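Local coordinates for maltose-binding protein MalE1 (Thermotoga maritima, PDB 6DTU) that binds maltotetraose in a cleft and probably delivers such malto-oligosaccharides to a membrane transporter for uptake, at residues A[91-94]-A[95-98]; A[185-188]-A[189-192]; A[213-216]-A[217-221]; A[284-288]-A[289-293]. All coordinates share one frame; numbering follows the deposited sequence.

Contact 1: A[91-94]-A[95-98]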
# COMPACT_ATOMS: atom_id res chain seq x y z
N ALA A 91 -0.72 3.81 14.31
CA ALA A 91 -0.95 4.55 13.08
C ALA A 91 -0.28 5.91 13.15
O ALA A 91 0.39 6.34 12.19
CB ALA A 91 -2.47 4.68 12.87
N LEU A 92 -0.38 6.58 14.30
CA LEU A 92 0.25 7.89 14.44
C LEU A 92 1.77 7.78 14.38
O LEU A 92 2.44 8.62 13.77
CB LEU A 92 -0.15 8.51 15.78
CG LEU A 92 -1.63 8.83 15.99
CD1 LEU A 92 -1.85 9.20 17.43
CD2 LEU A 92 -2.04 9.98 15.11
N ASN A 93 2.34 6.73 15.00
CA ASN A 93 3.78 6.54 14.97
C ASN A 93 4.27 6.21 13.57
O ASN A 93 5.39 6.59 13.22
CB ASN A 93 4.22 5.48 15.98
CG ASN A 93 4.05 5.94 17.44
OD1 ASN A 93 4.05 7.14 17.74
ND2 ASN A 93 3.91 4.97 18.35
N ALA A 94 3.45 5.53 12.75
CA ALA A 94 3.83 5.29 11.36
C ALA A 94 3.99 6.60 10.62
O ALA A 94 4.83 6.70 9.71
CB ALA A 94 2.81 4.40 10.63
N PHE A 95 3.25 7.62 11.02
CA PHE A 95 3.34 8.95 10.42
C PHE A 95 4.20 9.91 11.22
O PHE A 95 4.14 11.13 11.00
CB PHE A 95 1.94 9.51 10.18
CG PHE A 95 1.40 9.11 8.86
CD1 PHE A 95 1.74 9.85 7.73
CD2 PHE A 95 0.59 8.00 8.72
CE1 PHE A 95 1.27 9.49 6.49
CE2 PHE A 95 0.11 7.60 7.46
CZ PHE A 95 0.47 8.36 6.34
N SER A 96 5.02 9.39 12.12
CA SER A 96 5.90 10.18 12.95
C SER A 96 7.36 9.94 12.59
O SER A 96 7.73 8.84 12.19
CB SER A 96 5.65 9.86 14.41
OG SER A 96 4.32 10.25 14.77
N TYR A 97 8.18 10.98 12.73
CA TYR A 97 9.60 10.86 12.43
C TYR A 97 10.36 11.92 13.21
O TYR A 97 9.91 13.07 13.29
CB TYR A 97 9.86 11.02 10.93
CG TYR A 97 11.31 10.81 10.54
CD1 TYR A 97 11.80 9.54 10.26
CD2 TYR A 97 12.20 11.88 10.50
CE1 TYR A 97 13.13 9.34 9.92
CE2 TYR A 97 13.52 11.69 10.17
CZ TYR A 97 13.98 10.43 9.88
OH TYR A 97 15.30 10.27 9.56
N GLY A 98 11.50 11.53 13.80
CA GLY A 98 12.32 12.46 14.56
C GLY A 98 11.60 13.15 15.70
O GLY A 98 11.89 14.31 16.02
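Phe95 and Ser96, with Ala94 just before them, carry this turn, in which helix 89-94 runs out and the chain straightens into the short strand 96-97. Phe95 is the first residue to leave helical backbone angles. Its N-H is shared between two carbonyls of the last turn, reaching Leu92 O at 3.0 Å and Ala91 O at 3.3 Å, and both bonds are weak because neither acceptor lies straight ahead of the hydrogen. The ring turns back beside the helix end, its edge toward Ala91 O, with CD2 3.9 Å from that oxygen. The broad apolar ring suits this place because it fills the space between the apolar side chains of Pro105, Val66, Val263 and Met267. The side chain of Phe95 is about 9 Å from a bound glucose unit.

Ser96 closes the turn twice. Its N-H donates to Asn93 O at 3.0 Å, and its hydroxyl OG donates to Leu92 O at 2.7 Å. With OG anti to its own carbonyl carbon (chi1 -64°), the hydroxyl stays beside the backbone N and can fold back on the helix; it meets Leu92 O from above the carbonyl plane. The small methyl of Ala94 packs against Val263 and His63. Beyond the turn, Asn333 ND2 donates to both Ala94 O and Ser96 O.

Leu92 O thus accepts from a hydroxyl as well as weakly from an amide, so serine's short side chain supplies a bond where the regular helical pattern fails, and carbonyls at the helix end are satisfied without a further helical turn.

Contact 2: A[185-188]-A[189-192]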
# COMPACT_ATOMS: atom_id res chain seq x y z
N ALA A 185 18.74 -9.86 -0.28
CA ALA A 185 19.42 -10.91 -1.04
C ALA A 185 19.94 -12.01 -0.12
O ALA A 185 20.87 -12.73 -0.51
CB ALA A 185 20.56 -10.35 -1.90
N ASN A 186 19.38 -12.14 1.08
CA ASN A 186 19.74 -13.26 1.93
C ASN A 186 19.06 -14.53 1.42
O ASN A 186 18.31 -14.51 0.44
CB ASN A 186 19.52 -12.94 3.41
CG ASN A 186 18.06 -12.84 3.81
OD1 ASN A 186 17.15 -13.26 3.09
ND2 ASN A 186 17.83 -12.31 5.00
N GLU A 187 19.31 -15.66 2.07
CA GLU A 187 18.79 -16.91 1.53
C GLU A 187 17.26 -16.96 1.58
O GLU A 187 16.64 -17.58 0.72
CB GLU A 187 19.45 -18.12 2.19
CG GLU A 187 20.96 -18.21 1.94
CD GLU A 187 21.35 -18.21 0.45
OE1 GLU A 187 20.78 -19.02 -0.33
OE2 GLU A 187 22.23 -17.41 0.07
N GLY A 188 16.65 -16.28 2.54
CA GLY A 188 15.20 -16.21 2.56
C GLY A 188 14.64 -15.40 1.41
O GLY A 188 13.65 -15.79 0.79
N ALA A 189 15.26 -14.25 1.11
CA ALA A 189 14.80 -13.47 -0.03
C ALA A 189 14.93 -14.28 -1.30
O ALA A 189 14.04 -14.24 -2.17
CB ALA A 189 15.63 -12.19 -0.14
N ILE A 190 16.02 -15.02 -1.42
CA ILE A 190 16.25 -15.83 -2.61
C ILE A 190 15.19 -16.91 -2.74
O ILE A 190 14.65 -17.13 -3.83
CB ILE A 190 17.68 -16.40 -2.59
CG1 ILE A 190 18.67 -15.27 -2.82
CG2 ILE A 190 17.82 -17.52 -3.64
CD1 ILE A 190 20.13 -15.64 -2.58
N LYS A 191 14.85 -17.57 -1.63
CA LYS A 191 13.82 -18.60 -1.67
C LYS A 191 12.46 -18.01 -2.03
O LYS A 191 11.69 -18.61 -2.80
CB LYS A 191 13.76 -19.32 -0.32
CG LYS A 191 12.96 -20.61 -0.35
CD LYS A 191 13.31 -21.51 0.83
CE LYS A 191 12.70 -22.90 0.66
NZ LYS A 191 12.63 -23.61 1.97
N GLY A 192 12.16 -16.81 -1.53
CA GLY A 192 10.91 -16.16 -1.86
C GLY A 192 10.82 -15.75 -3.31
O GLY A 192 9.77 -15.89 -3.95
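Ala185 meets the next turn through its backbone: its O lies 3.6 Å from CD1 of Ile190, and its N is 3.9 Å from the methyl of Ala189. Its own small CB packs on Leu362 and Val366 of helix 358-374. Asn186 follows as the N-cap of helix 187-201. Its OD1 accepts from Ala189 N at 2.9 Å, a straight bond (165° at the hydrogen) with the amide almost in line with the side-chain C=O. CG stands between the backbone N and the carbonyl carbon (chi1 70°), which swings the carboxamide forward over the first turn. Asparagine can therefore replace the carbonyl that a preceding turn would have offered, while its ND2 donates to Gly166 O. This is the classic asparagine N-cap, and the regular i to i+4 bonding begins at the same residue, with Ile190 N donating to Asn186 O at 3.0 Å. Glu187 lies alongside Ile190, pointing the same way; its chain bends at CB-CG (chi2 -56°), bringing OE2 to 3.8 Å from Ile190 CD1. Its O takes the N-H of Lys191, whose NZ forms a salt bridge with Glu252. Gly188 O accepts from Gly192 N at 2.9 Å.

Contact 3: A[213-216]-A[217-221]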
# COMPACT_ATOMS: atom_id res chain seq x y z
N ILE A 213 -3.27 -5.00 -15.14
CA ILE A 213 -3.81 -6.27 -15.63
C ILE A 213 -4.50 -7.02 -14.50
O ILE A 213 -5.62 -7.52 -14.65
CB ILE A 213 -2.71 -7.12 -16.29
CG1 ILE A 213 -2.26 -6.48 -17.61
CG2 ILE A 213 -3.19 -8.57 -16.46
CD1 ILE A 213 -0.90 -6.99 -18.14
N MET A 214 -3.86 -7.09 -13.33
CA MET A 214 -4.47 -7.80 -12.21
C MET A 214 -5.80 -7.17 -11.82
O MET A 214 -6.83 -7.86 -11.69
CB MET A 214 -3.52 -7.74 -11.01
CG MET A 214 -4.24 -8.13 -9.72
SD MET A 214 -3.23 -8.11 -8.24
CE MET A 214 -2.70 -6.38 -8.18
N ASP A 215 -5.80 -5.86 -11.64
CA ASP A 215 -6.97 -5.15 -11.13
C ASP A 215 -8.12 -5.21 -12.13
O ASP A 215 -9.25 -5.53 -11.75
CB ASP A 215 -6.53 -3.71 -10.88
CG ASP A 215 -7.49 -2.93 -10.00
OD1 ASP A 215 -8.04 -3.49 -9.04
OD2 ASP A 215 -7.65 -1.73 -10.23
N SER A 216 -7.83 -4.92 -13.40
CA SER A 216 -8.87 -4.88 -14.42
C SER A 216 -9.45 -6.27 -14.71
O SER A 216 -10.66 -6.42 -14.82
CB SER A 216 -8.36 -4.24 -15.71
OG SER A 216 -7.32 -4.99 -16.27
N MET A 217 -8.60 -7.29 -14.86
CA MET A 217 -9.15 -8.62 -15.09
C MET A 217 -10.01 -9.08 -13.92
O MET A 217 -11.08 -9.66 -14.12
CB MET A 217 -8.05 -9.62 -15.44
CG MET A 217 -7.31 -9.27 -16.72
SD MET A 217 -6.24 -10.59 -17.28
CE MET A 217 -7.46 -11.84 -17.72
N PHE A 218 -9.58 -8.81 -12.69
CA PHE A 218 -10.40 -9.24 -11.57
C PHE A 218 -11.72 -8.49 -11.54
O PHE A 218 -12.78 -9.10 -11.39
CB PHE A 218 -9.67 -9.12 -10.24
CG PHE A 218 -10.38 -9.83 -9.12
CD1 PHE A 218 -10.18 -11.18 -8.90
CD2 PHE A 218 -11.29 -9.15 -8.33
CE1 PHE A 218 -10.87 -11.85 -7.89
CE2 PHE A 218 -11.98 -9.81 -7.31
CZ PHE A 218 -11.75 -11.16 -7.10
N ARG A 219 -11.67 -7.17 -11.74
CA ARG A 219 -12.90 -6.39 -11.69
C ARG A 219 -13.87 -6.81 -12.78
O ARG A 219 -15.09 -6.77 -12.58
CB ARG A 219 -12.53 -4.92 -11.85
CG ARG A 219 -13.69 -3.95 -11.71
CD ARG A 219 -13.22 -2.53 -11.99
NE ARG A 219 -12.86 -2.40 -13.40
CZ ARG A 219 -11.67 -2.06 -13.87
NH1 ARG A 219 -10.66 -1.78 -13.06
NH2 ARG A 219 -11.49 -2.00 -15.19
N GLU A 220 -13.35 -7.23 -13.94
CA GLU A 220 -14.19 -7.61 -15.07
C GLU A 220 -14.59 -9.08 -15.07
O GLU A 220 -15.16 -9.55 -16.06
CB GLU A 220 -13.56 -7.17 -16.39
CG GLU A 220 -13.26 -5.68 -16.45
CD GLU A 220 -12.55 -5.28 -17.72
OE1 GLU A 220 -12.04 -6.17 -18.43
OE2 GLU A 220 -12.50 -4.06 -18.00
N GLY A 221 -14.34 -9.80 -13.99
CA GLY A 221 -14.76 -11.18 -13.88
C GLY A 221 -13.91 -12.18 -14.62
O GLY A 221 -14.36 -13.31 -14.87
O HOH W 1 -10.60 -0.66 -10.30
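Residues 213-219 are the final part of helix 211-219, and four successive i to i+4 bonds join the two segments, from Met217 N to Ile213 O at 3.0 Å through to Glu220 N on Ser216 O at 2.9 Å. Gly221, with positive phi, is the C-prime residue of a Schellman motif: its N reaches Phe218 O, and Gln222 N reaches Met217 O.

In one of its two conformers Met217 lies beside Ile213 and brings SD to 3.7 Å from Ile213 CG2, a contact the other may not keep. On another flank the long Arg219 can fold back along the helix surface: it bends at CG-CD (chi3 68°), so that one guanidinium face lies over Ser216 CA, 3.8 Å from NH1. Asp215 OD2 stands near the edge of that group, 4.1 Å from NH1 and too far for a salt bridge. The carboxylate and guanidinium planes are almost perpendicular, and one water spans the gap, donating to Asp215 OD2 and accepting from Arg219 NH1. With an alanine in place of Arg219, this water would probably lose one of its two partners, and Asp215 OD2 the positive charge near it. Asp215 OD1 is bonded to Tyr236 OH, and Ser216 OG to Gln212 O.

Apolar Met214 and Phe218 suit the side facing the four-stranded sheet, where both meet Ile226 of strand 223-228; Phe218 also touches Ile114 of strand 112-116, and Met214 Ile149 of strand 146-149.

Contact 4: A[284-288]-A[289-293]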
# COMPACT_ATOMS: atom_id res chain seq x y z
N SER A 284 -9.80 19.50 12.59
CA SER A 284 -11.11 19.89 13.08
C SER A 284 -12.25 19.23 12.33
O SER A 284 -13.40 19.28 12.80
CB SER A 284 -11.29 21.41 12.97
OG SER A 284 -11.58 21.77 11.61
N PHE A 285 -11.97 18.65 11.16
CA PHE A 285 -13.01 18.14 10.27
C PHE A 285 -12.67 16.73 9.81
O PHE A 285 -13.41 15.79 10.10
CB PHE A 285 -13.18 19.08 9.06
CG PHE A 285 -14.19 18.62 8.03
CD1 PHE A 285 -15.44 18.13 8.41
CD2 PHE A 285 -13.93 18.77 6.67
CE1 PHE A 285 -16.37 17.72 7.47
CE2 PHE A 285 -14.87 18.37 5.71
CZ PHE A 285 -16.10 17.87 6.12
N ILE A 286 -11.53 16.55 9.13
CA ILE A 286 -11.20 15.24 8.58
C ILE A 286 -11.01 14.22 9.70
O ILE A 286 -11.37 13.04 9.57
CB ILE A 286 -9.99 15.35 7.63
CG1 ILE A 286 -10.35 16.16 6.38
CG2 ILE A 286 -9.47 13.98 7.19
CD1 ILE A 286 -11.41 15.50 5.50
N ALA A 287 -10.44 14.64 10.83
CA ALA A 287 -10.14 13.69 11.89
C ALA A 287 -11.35 13.25 12.69
O ALA A 287 -11.20 12.36 13.54
CB ALA A 287 -9.10 14.28 12.86
N LYS A 288 -12.52 13.83 12.47
CA LYS A 288 -13.65 13.51 13.33
C LYS A 288 -14.20 12.11 13.04
O LYS A 288 -13.99 11.55 11.96
CB LYS A 288 -14.77 14.54 13.18
CG LYS A 288 -14.48 15.92 13.74
CD LYS A 288 -15.47 16.95 13.23
CE LYS A 288 -16.92 16.52 13.37
NZ LYS A 288 -17.65 17.33 14.39
N LYS A 289 -14.90 11.55 14.03
CA LYS A 289 -15.42 10.19 13.91
C LYS A 289 -16.27 10.01 12.66
O LYS A 289 -16.01 9.12 11.85
CB LYS A 289 -16.19 9.79 15.17
CG LYS A 289 -16.78 8.39 15.06
CD LYS A 289 -17.46 7.91 16.35
CE LYS A 289 -18.59 8.81 16.76
NZ LYS A 289 -19.08 8.47 18.13
N GLU A 290 -17.30 10.84 12.51
CA GLU A 290 -18.18 10.69 11.35
C GLU A 290 -17.40 10.81 10.05
O GLU A 290 -17.62 10.04 9.11
CB GLU A 290 -19.29 11.73 11.39
CG GLU A 290 -20.46 11.31 12.22
CD GLU A 290 -21.69 12.10 11.86
OE1 GLU A 290 -22.14 11.99 10.69
OE2 GLU A 290 -22.15 12.89 12.71
N THR A 291 -16.49 11.78 9.98
CA THR A 291 -15.78 11.98 8.72
C THR A 291 -14.88 10.81 8.40
O THR A 291 -14.81 10.39 7.24
CB THR A 291 -14.95 13.25 8.76
OG1 THR A 291 -15.75 14.28 9.32
CG2 THR A 291 -14.56 13.61 7.35
N MET A 292 -14.22 10.26 9.42
CA MET A 292 -13.35 9.10 9.21
C MET A 292 -14.16 7.88 8.79
O MET A 292 -13.70 7.08 7.96
CB MET A 292 -12.53 8.85 10.47
CG MET A 292 -11.36 9.80 10.60
SD MET A 292 -10.07 9.28 9.47
CE MET A 292 -8.85 10.61 9.61
N TYR A 293 -15.38 7.75 9.31
CA TYR A 293 -16.23 6.64 8.90
C TYR A 293 -16.72 6.83 7.47
O TYR A 293 -16.75 5.87 6.69
CB TYR A 293 -17.35 6.47 9.93
CG TYR A 293 -18.29 5.32 9.71
CD1 TYR A 293 -17.80 4.06 9.44
CD2 TYR A 293 -19.66 5.46 9.92
CE1 TYR A 293 -18.66 2.97 9.27
CE2 TYR A 293 -20.52 4.39 9.76
CZ TYR A 293 -20.02 3.15 9.45
OH TYR A 293 -20.88 2.10 9.30
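Thr291 turns OG1 anti to its carbonyl carbon (chi1 -46°) in one of its two conformers, and Met292 bends at CB-CG (chi2 -76°); these two torsions send both side chains back across the junction toward the end of helix 275-286. In that conformer Thr291 donates through OG1 to Phe285 O at 2.9 Å, its side chain crossing that of Phe285 at about a right angle. Lys288 N also donates to Phe285 O, from the opposite face of the carbonyl plane. The methyl CG2 of the same Thr291 conformer lies 4.1 Å from Ile286 CD1, so the branched residue can serve a polar and an apolar neighbour at once.

Met292 lays its chain across Ile286, with CG 3.4 Å and CE 3.5 Å from Ile286 O, while CE stays 4.2 Å from Ile286 CG2. A long, flexible thioether suits this buried corner, where it also packs on Phe87 and on Ile104 and Tyr106 of strand 100-109. With alanine in place of Met292, CG, SD and CE would go, which is likely to open a gap beside Ile286 and leave Phe87 and Ile104 without that packing partner.

Lys288 is the N-cap of helix 289-298, and its O receives Met292 N at 2.9 Å, nearly straight (163°). Phe285 and Ile286 rest on Leu20 of helix 14-28, and Ala287 O accepts from Arg305.

In the Thr291 conformer described, Phe285 O has two donors, one of them a side chain of the next helix; these two bonds to one carbonyl oxygen, together with the apolar crossing of Ile286 with Met292, tie the successive helices across the junction.

In the fold
The contacts follow one another along the chain, from 91-98 to 284-293, each a local helix start, end or junction. Contacts 1 and 4 have centres about 19 Å apart and both pack on strand 100-109 of the eight-stranded mixed sheet. Contact 3 lies on the four-stranded sheet, about 34 Å from contact 1 between centres and on the opposite side of the chain's centre. Contact 2 begins helix 187-201, which precedes helix 211-219 of contact 3, and its centre lies about 42 Å from that of contact 4. The two sheets fit the two-lobed periplasmic binding protein fold, with the side chains of Phe95 and Asp215 about 9 Å and 7 Å from bound glucose units.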